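1-Cys peroxiredoxin (Vibrio vulnificus MO6-24/O, PDB 5K2I) probably reduces peroxides as a one-cysteine peroxiredoxin of the thioredoxin superfamily and may also help to scavenge nitric oxide. Local coordinates at residues L37-G42 and A72-N77; K106-E111 and Q123-I128. All coordinates share one frame; numbering follows the deposited sequence.

How the contacts relate
Contact 1 (37-42 with 72-77) lies in the core of the chain, while contact 2 (106-111 with 123-128), centred about 9 Å away, is only partly buried. They share one sheet: strand 34-40 runs parallel to 70-75 and antiparallel to 120-130, and probable hydrogen bonds from Met127 N to Leu37 O (2.7 Å) and from Ala39 N to Tyr125 O (2.9 Å) join them. Contact 1 combines parallel backbone pairing and bridging waters with apolar packing on the two sheet faces. Contact 2 relies on leucines packed against tyrosine and methionine, with one backbone bond. Tyr125 connects the two, touching Ala39 and Val74 on the sheet face where the helix 103-108 terminus packs.

Contact 1. Residues L37-G42 and A72-N77; sequences LFAVPG and ASVSVN
Phe38 and Ser73 are the parallel neighbours around which strands 34-40 and 70-75 pair in a beta-alpha-beta unit whose crossover helix is 53-65. Phe38 N donates to Ala72 O (3.0 Å) and Val74 N to Phe38 O (2.9 Å), the second nearly straight at 172°. The next rung, Val40 N to Val74 O, is weak at 3.4 Å. One water adds to the ladder, donating to Phe38 O and Val74 O and pairing with Ser73 OG; beyond the weak rung a second links Val40 O and Val76 N, donating to the first and accepting from the other.

Apolar contacts occupy both faces. On one, Leu37 CD1 reaches Val74 CG1 (3.8 Å), its CG held anti to the backbone N (chi1 177°), and Ala39 CB meets the same methyl. On the other, Ser73 CA lies over the Phe38 ring as a CH-pi contact, 4.2 Å from the centroid, and Tyr56 stacks on that ring.

Among side-chain polar groups, Ser75 OG donates to Asn77 OD1 (2.7 Å), which also accepts from Ala43 N and lies 3.4 Å from Gly42 CA. Pro41 and, farther on, Thr45 fit the PxxxTxxC motif of peroxiredoxins. Direct strand pairing thus gives way to a bridging water and a serine-asparagine link where the chain enters the probable active-site loop.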
loop_
_atom_site.group_PDB
_atom_site.type_symbol
_atom_site.label_atom_id
_atom_site.label_comp_id
_atom_site.label_asym_id
_atom_site.label_seq_id
_atom_site.Cartn_x
_atom_site.Cartn_y
_atom_site.Cartn_z
ATOM N N LEU A 37 -18.853 7.618 3.720
ATOM C CA LEU A 37 -18.568 6.235 4.091
ATOM C C LEU A 37 -17.216 5.850 3.545
ATOM O O LEU A 37 -16.948 6.068 2.363
ATOM C CB LEU A 37 -19.642 5.305 3.532
ATOM C CG LEU A 37 -19.501 3.797 3.744
ATOM C CD1 LEU A 37 -19.689 3.471 5.206
ATOM C CD2 LEU A 37 -20.510 3.039 2.888
ATOM N N PHE A 38 -16.356 5.282 4.381
ATOM C CA PHE A 38 -15.069 4.811 3.875
ATOM C C PHE A 38 -14.806 3.400 4.372
ATOM O O PHE A 38 -15.237 3.013 5.465
ATOM C CB PHE A 38 -13.910 5.765 4.264
ATOM C CG PHE A 38 -13.659 5.858 5.740
ATOM C CD1 PHE A 38 -14.390 6.738 6.516
ATOM C CD2 PHE A 38 -12.712 5.052 6.348
ATOM C CE1 PHE A 38 -14.175 6.825 7.880
ATOM C CE2 PHE A 38 -12.491 5.128 7.707
ATOM C CZ PHE A 38 -13.223 6.013 8.475
ATOM N N ALA A 39 -14.117 2.631 3.534
ATOM C CA ALA A 39 -13.842 1.231 3.813
ATOM C C ALA A 39 -12.355 0.939 3.885
ATOM O O ALA A 39 -11.542 1.609 3.231
ATOM C CB ALA A 39 -14.480 0.350 2.743
ATOM N N VAL A 40 -12.029 -0.092 4.659
ATOM C CA VAL A 40 -10.673 -0.603 4.803
ATOM C C VAL A 40 -10.709 -2.116 4.668
ATOM O O VAL A 40 -11.779 -2.719 4.772
ATOM C CB VAL A 40 -10.052 -0.214 6.168
ATOM C CG1 VAL A 40 -9.886 1.301 6.257
ATOM C CG2 VAL A 40 -10.892 -0.774 7.336
ATOM N N PRO A 41 -9.545 -2.740 4.426
ATOM C CA PRO A 41 -9.524 -4.198 4.330
ATOM C C PRO A 41 -9.693 -4.877 5.675
ATOM O O PRO A 41 -10.035 -6.065 5.730
ATOM C CB PRO A 41 -8.132 -4.501 3.767
ATOM C CG PRO A 41 -7.673 -3.211 3.145
ATOM C CD PRO A 41 -8.255 -2.147 4.025
ATOM N N GLY A 42 -9.469 -4.139 6.756
ATOM C CA GLY A 42 -9.684 -4.717 8.068
ATOM C C GLY A 42 -9.461 -3.715 9.176
ATOM O O GLY A 42 -8.571 -2.859 9.089
ATOM N N ALA A 72 -19.042 7.438 8.469
ATOM C CA ALA A 72 -19.089 6.049 8.871
ATOM C C ALA A 72 -17.920 5.267 8.293
ATOM O O ALA A 72 -17.479 5.507 7.168
ATOM C CB ALA A 72 -20.412 5.406 8.445
ATOM N N SER A 73 -17.431 4.343 9.104
ATOM C CA SER A 73 -16.357 3.430 8.767
ATOM C C SER A 73 -16.941 2.037 8.594
ATOM O O SER A 73 -17.640 1.555 9.483
ATOM C CB SER A 73 -15.307 3.445 9.883
ATOM O OG SER A 73 -14.357 2.414 9.730
ATOM N N VAL A 74 -16.676 1.396 7.456
ATOM C CA VAL A 74 -17.105 0.020 7.250
ATOM C C VAL A 74 -15.915 -0.891 6.928
ATOM O O VAL A 74 -14.901 -0.465 6.360
ATOM C CB VAL A 74 -18.179 -0.069 6.124
ATOM C CG1 VAL A 74 -17.611 0.349 4.757
ATOM C CG2 VAL A 74 -18.810 -1.466 6.049
ATOM N N SER A 75 -16.036 -2.153 7.326
ATOM C CA SER A 75 -15.031 -3.165 7.040
ATOM C C SER A 75 -15.694 -4.538 7.081
ATOM O O SER A 75 -16.744 -4.715 7.715
ATOM C CB SER A 75 -13.877 -3.091 8.051
ATOM O OG SER A 75 -12.826 -3.964 7.658
ATOM N N VAL A 76 -15.079 -5.500 6.405
ATOM C CA VAL A 76 -15.453 -6.899 6.557
ATOM C C VAL A 76 -14.785 -7.383 7.841
ATOM O O VAL A 76 -13.668 -7.920 7.843
ATOM C CB VAL A 76 -15.050 -7.751 5.339
ATOM C CG1 VAL A 76 -15.530 -9.182 5.535
ATOM C CG2 VAL A 76 -15.653 -7.161 4.067
ATOM N N ASN A 77 -15.489 -7.098 8.931
ATOM C CA ASN A 77 -15.159 -7.483 10.300
ATOM C C ASN A 77 -16.487 -7.622 11.015
ATOM O O ASN A 77 -17.492 -7.080 10.550
ATOM C CB ASN A 77 -14.319 -6.431 11.034
ATOM C CG ASN A 77 -12.864 -6.412 10.594
ATOM O OD1 ASN A 77 -12.460 -5.547 9.814
ATOM N ND2 ASN A 77 -12.068 -7.341 11.107
HETATM O O HOH W 1 -13.396 1.894 7.395
HETATM O O HOH W 2 -12.656 -5.308 4.865
#

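Contact 2. Residues K106-E111 and Q123-I128; sequences KALGLE and QRYAMI
Leu108 and Leu110, which flank Gly109 in the Schellman motif that ends helix 103-108, pack on Tyr125 and Met127 of strand 120-130 and on Gln123 at the break in it. Gly109 is the turning point: its positive phi (74°) takes the chain out of the helix, and its N bonds back to Lys106 O (3.0 Å). The chain then runs toward the short strand 111-113, an antiparallel partner of 120-130.

One backbone bond crosses the contact, from Gln123 N to Leu110 O. It spans 2.9 Å and is almost linear (172°). The aliphatic part of the Gln123 side chain lies against that same carbonyl, with CG 3.3 Å from Leu110 O.

The rest is apolar. Leu110 comes over one face of the Tyr125 ring, where its CD1 makes a CH-pi contact 3.9 Å from the centroid. The methyl is displaced toward the rim, above CD2 rather than above the ring centre. Tyr125 CG takes the crowded position between its backbone N and carbonyl carbon (chi1 65°), and from there the ring projects toward the helix terminus. Leu108 crosses the tyrosine at about a right angle, near the hydroxyl end of the ring: its CD1 packs tightly on Tyr125 OH at 3.2 Å. The other methyl, CD2, meets Met127 CE tip to tip at 3.9 Å, the methionine chain being fully extended beyond CG.

Ile2 and Pro9 of the N-terminal region also touch Leu108, while Leu110 and Gln123 rest on Val139 of strand 133-139. Met127 reaches Leu137, so the helix end packs on strand 120-130, with Leu110 also on strand 133-139, while Tyr125 in turn rests on Ala39 of strand 34-40.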
loop_
_atom_site.group_PDB
_atom_site.type_symbol
_atom_site.label_atom_id
_atom_site.label_comp_id
_atom_site.label_asym_id
_atom_site.label_seq_id
_atom_site.Cartn_x
_atom_site.Cartn_y
_atom_site.Cartn_z
ATOM N N LYS A 106 -19.674 -7.314 -1.276
ATOM C CA LYS A 106 -19.863 -8.039 -2.522
ATOM C C LYS A 106 -20.973 -7.416 -3.363
ATOM O O LYS A 106 -20.864 -7.374 -4.584
ATOM C CB LYS A 106 -20.165 -9.503 -2.256
ATOM C CG LYS A 106 -18.967 -10.276 -1.748
ATOM C CD LYS A 106 -19.267 -11.764 -1.665
ATOM C CE LYS A 106 -20.206 -12.065 -0.535
ATOM N NZ LYS A 106 -20.456 -13.542 -0.420
ATOM N N ALA A 107 -22.021 -6.917 -2.718
ATOM C CA ALA A 107 -23.118 -6.250 -3.436
ATOM C C ALA A 107 -22.642 -4.981 -4.149
ATOM O O ALA A 107 -23.217 -4.572 -5.144
ATOM C CB ALA A 107 -24.245 -5.925 -2.485
ATOM N N LEU A 108 -21.585 -4.361 -3.629
ATOM C CA LEU A 108 -20.991 -3.187 -4.252
ATOM C C LEU A 108 -20.022 -3.546 -5.365
ATOM O O LEU A 108 -19.610 -2.686 -6.138
ATOM C CB LEU A 108 -20.224 -2.363 -3.215
ATOM C CG LEU A 108 -20.999 -1.687 -2.098
ATOM C CD1 LEU A 108 -20.021 -1.077 -1.123
ATOM C CD2 LEU A 108 -21.900 -0.618 -2.656
ATOM N N GLY A 109 -19.591 -4.806 -5.384
ATOM C CA GLY A 109 -18.557 -5.237 -6.305
ATOM C C GLY A 109 -17.179 -4.750 -5.910
ATOM O O GLY A 109 -16.295 -4.598 -6.763
ATOM N N LEU A 110 -16.975 -4.530 -4.612
ATOM C CA LEU A 110 -15.712 -3.956 -4.148
ATOM C C LEU A 110 -14.963 -4.892 -3.188
ATOM O O LEU A 110 -14.138 -4.456 -2.391
ATOM C CB LEU A 110 -15.972 -2.590 -3.505
ATOM C CG LEU A 110 -16.282 -1.498 -4.536
ATOM C CD1 LEU A 110 -16.813 -0.238 -3.884
ATOM C CD2 LEU A 110 -15.025 -1.196 -5.327
ATOM N N GLU A 111 -15.228 -6.188 -3.281
ATOM C CA GLU A 111 -14.495 -7.173 -2.499
ATOM C C GLU A 111 -13.105 -7.414 -3.084
ATOM O O GLU A 111 -12.823 -7.063 -4.242
ATOM C CB GLU A 111 -15.267 -8.497 -2.425
ATOM C CG GLU A 111 -15.253 -9.338 -3.717
ATOM C CD GLU A 111 -16.354 -8.977 -4.717
ATOM O OE1 GLU A 111 -16.912 -7.858 -4.683
ATOM O OE2 GLU A 111 -16.676 -9.844 -5.557
ATOM N N GLN A 123 -11.988 -3.813 -0.583
ATOM C CA GLN A 123 -11.041 -2.831 -1.106
ATOM C C GLN A 123 -11.174 -1.543 -0.306
ATOM O O GLN A 123 -12.216 -1.305 0.326
ATOM C CB GLN A 123 -11.302 -2.563 -2.587
ATOM C CG GLN A 123 -11.052 -3.784 -3.474
ATOM C CD GLN A 123 -11.514 -3.556 -4.909
ATOM O OE1 GLN A 123 -12.256 -4.370 -5.478
ATOM N NE2 GLN A 123 -11.087 -2.450 -5.494
ATOM N N ARG A 124 -10.152 -0.698 -0.383
ATOM C CA ARG A 124 -10.225 0.656 0.161
ATOM C C ARG A 124 -10.993 1.562 -0.782
ATOM O O ARG A 124 -10.681 1.631 -1.964
ATOM C CB ARG A 124 -8.823 1.225 0.379
ATOM C CG ARG A 124 -8.030 0.480 1.425
ATOM C CD ARG A 124 -6.672 1.132 1.677
ATOM N NE ARG A 124 -5.879 0.341 2.614
ATOM C CZ ARG A 124 -5.101 -0.671 2.246
ATOM N NH1 ARG A 124 -5.009 -1.006 0.966
ATOM N NH2 ARG A 124 -4.418 -1.356 3.156
ATOM N N TYR A 125 -12.007 2.250 -0.262
ATOM C CA TYR A 125 -12.738 3.225 -1.041
ATOM C C TYR A 125 -13.381 4.243 -0.111
ATOM O O TYR A 125 -13.489 4.017 1.105
ATOM C CB TYR A 125 -13.813 2.547 -1.928
ATOM C CG TYR A 125 -14.932 1.864 -1.144
ATOM C CD1 TYR A 125 -15.974 2.601 -0.593
ATOM C CD2 TYR A 125 -14.925 0.488 -0.934
ATOM C CE1 TYR A 125 -16.978 1.992 0.141
ATOM C CE2 TYR A 125 -15.937 -0.135 -0.210
ATOM C CZ TYR A 125 -16.950 0.629 0.332
ATOM O OH TYR A 125 -17.937 0.010 1.068
ATOM N N ALA A 126 -13.852 5.337 -0.684
ATOM C CA ALA A 126 -14.640 6.297 0.071
ATOM C C ALA A 126 -15.742 6.830 -0.815
ATOM O O ALA A 126 -15.563 6.982 -2.033
ATOM C CB ALA A 126 -13.771 7.431 0.600
ATOM N N MET A 127 -16.882 7.088 -0.190
ATOM C CA MET A 127 -18.083 7.555 -0.860
ATOM C C MET A 127 -18.670 8.785 -0.197
ATOM O O MET A 127 -18.596 8.935 1.037
ATOM C CB MET A 127 -19.181 6.497 -0.822
ATOM C CG MET A 127 -18.980 5.256 -1.585
ATOM S SD MET A 127 -20.414 4.232 -1.170
ATOM C CE MET A 127 -20.096 2.871 -2.281
ATOM N N ILE A 128 -19.299 9.625 -1.011
ATOM C CA ILE A 128 -20.310 10.553 -0.518
ATOM C C ILE A 128 -21.662 10.015 -0.974
ATOM O O ILE A 128 -21.858 9.740 -2.159
ATOM C CB ILE A 128 -20.101 11.979 -1.049
ATOM C CG1 ILE A 128 -18.729 12.514 -0.623
ATOM C CG2 ILE A 128 -21.230 12.915 -0.573
ATOM C CD1 ILE A 128 -18.306 13.790 -1.346
#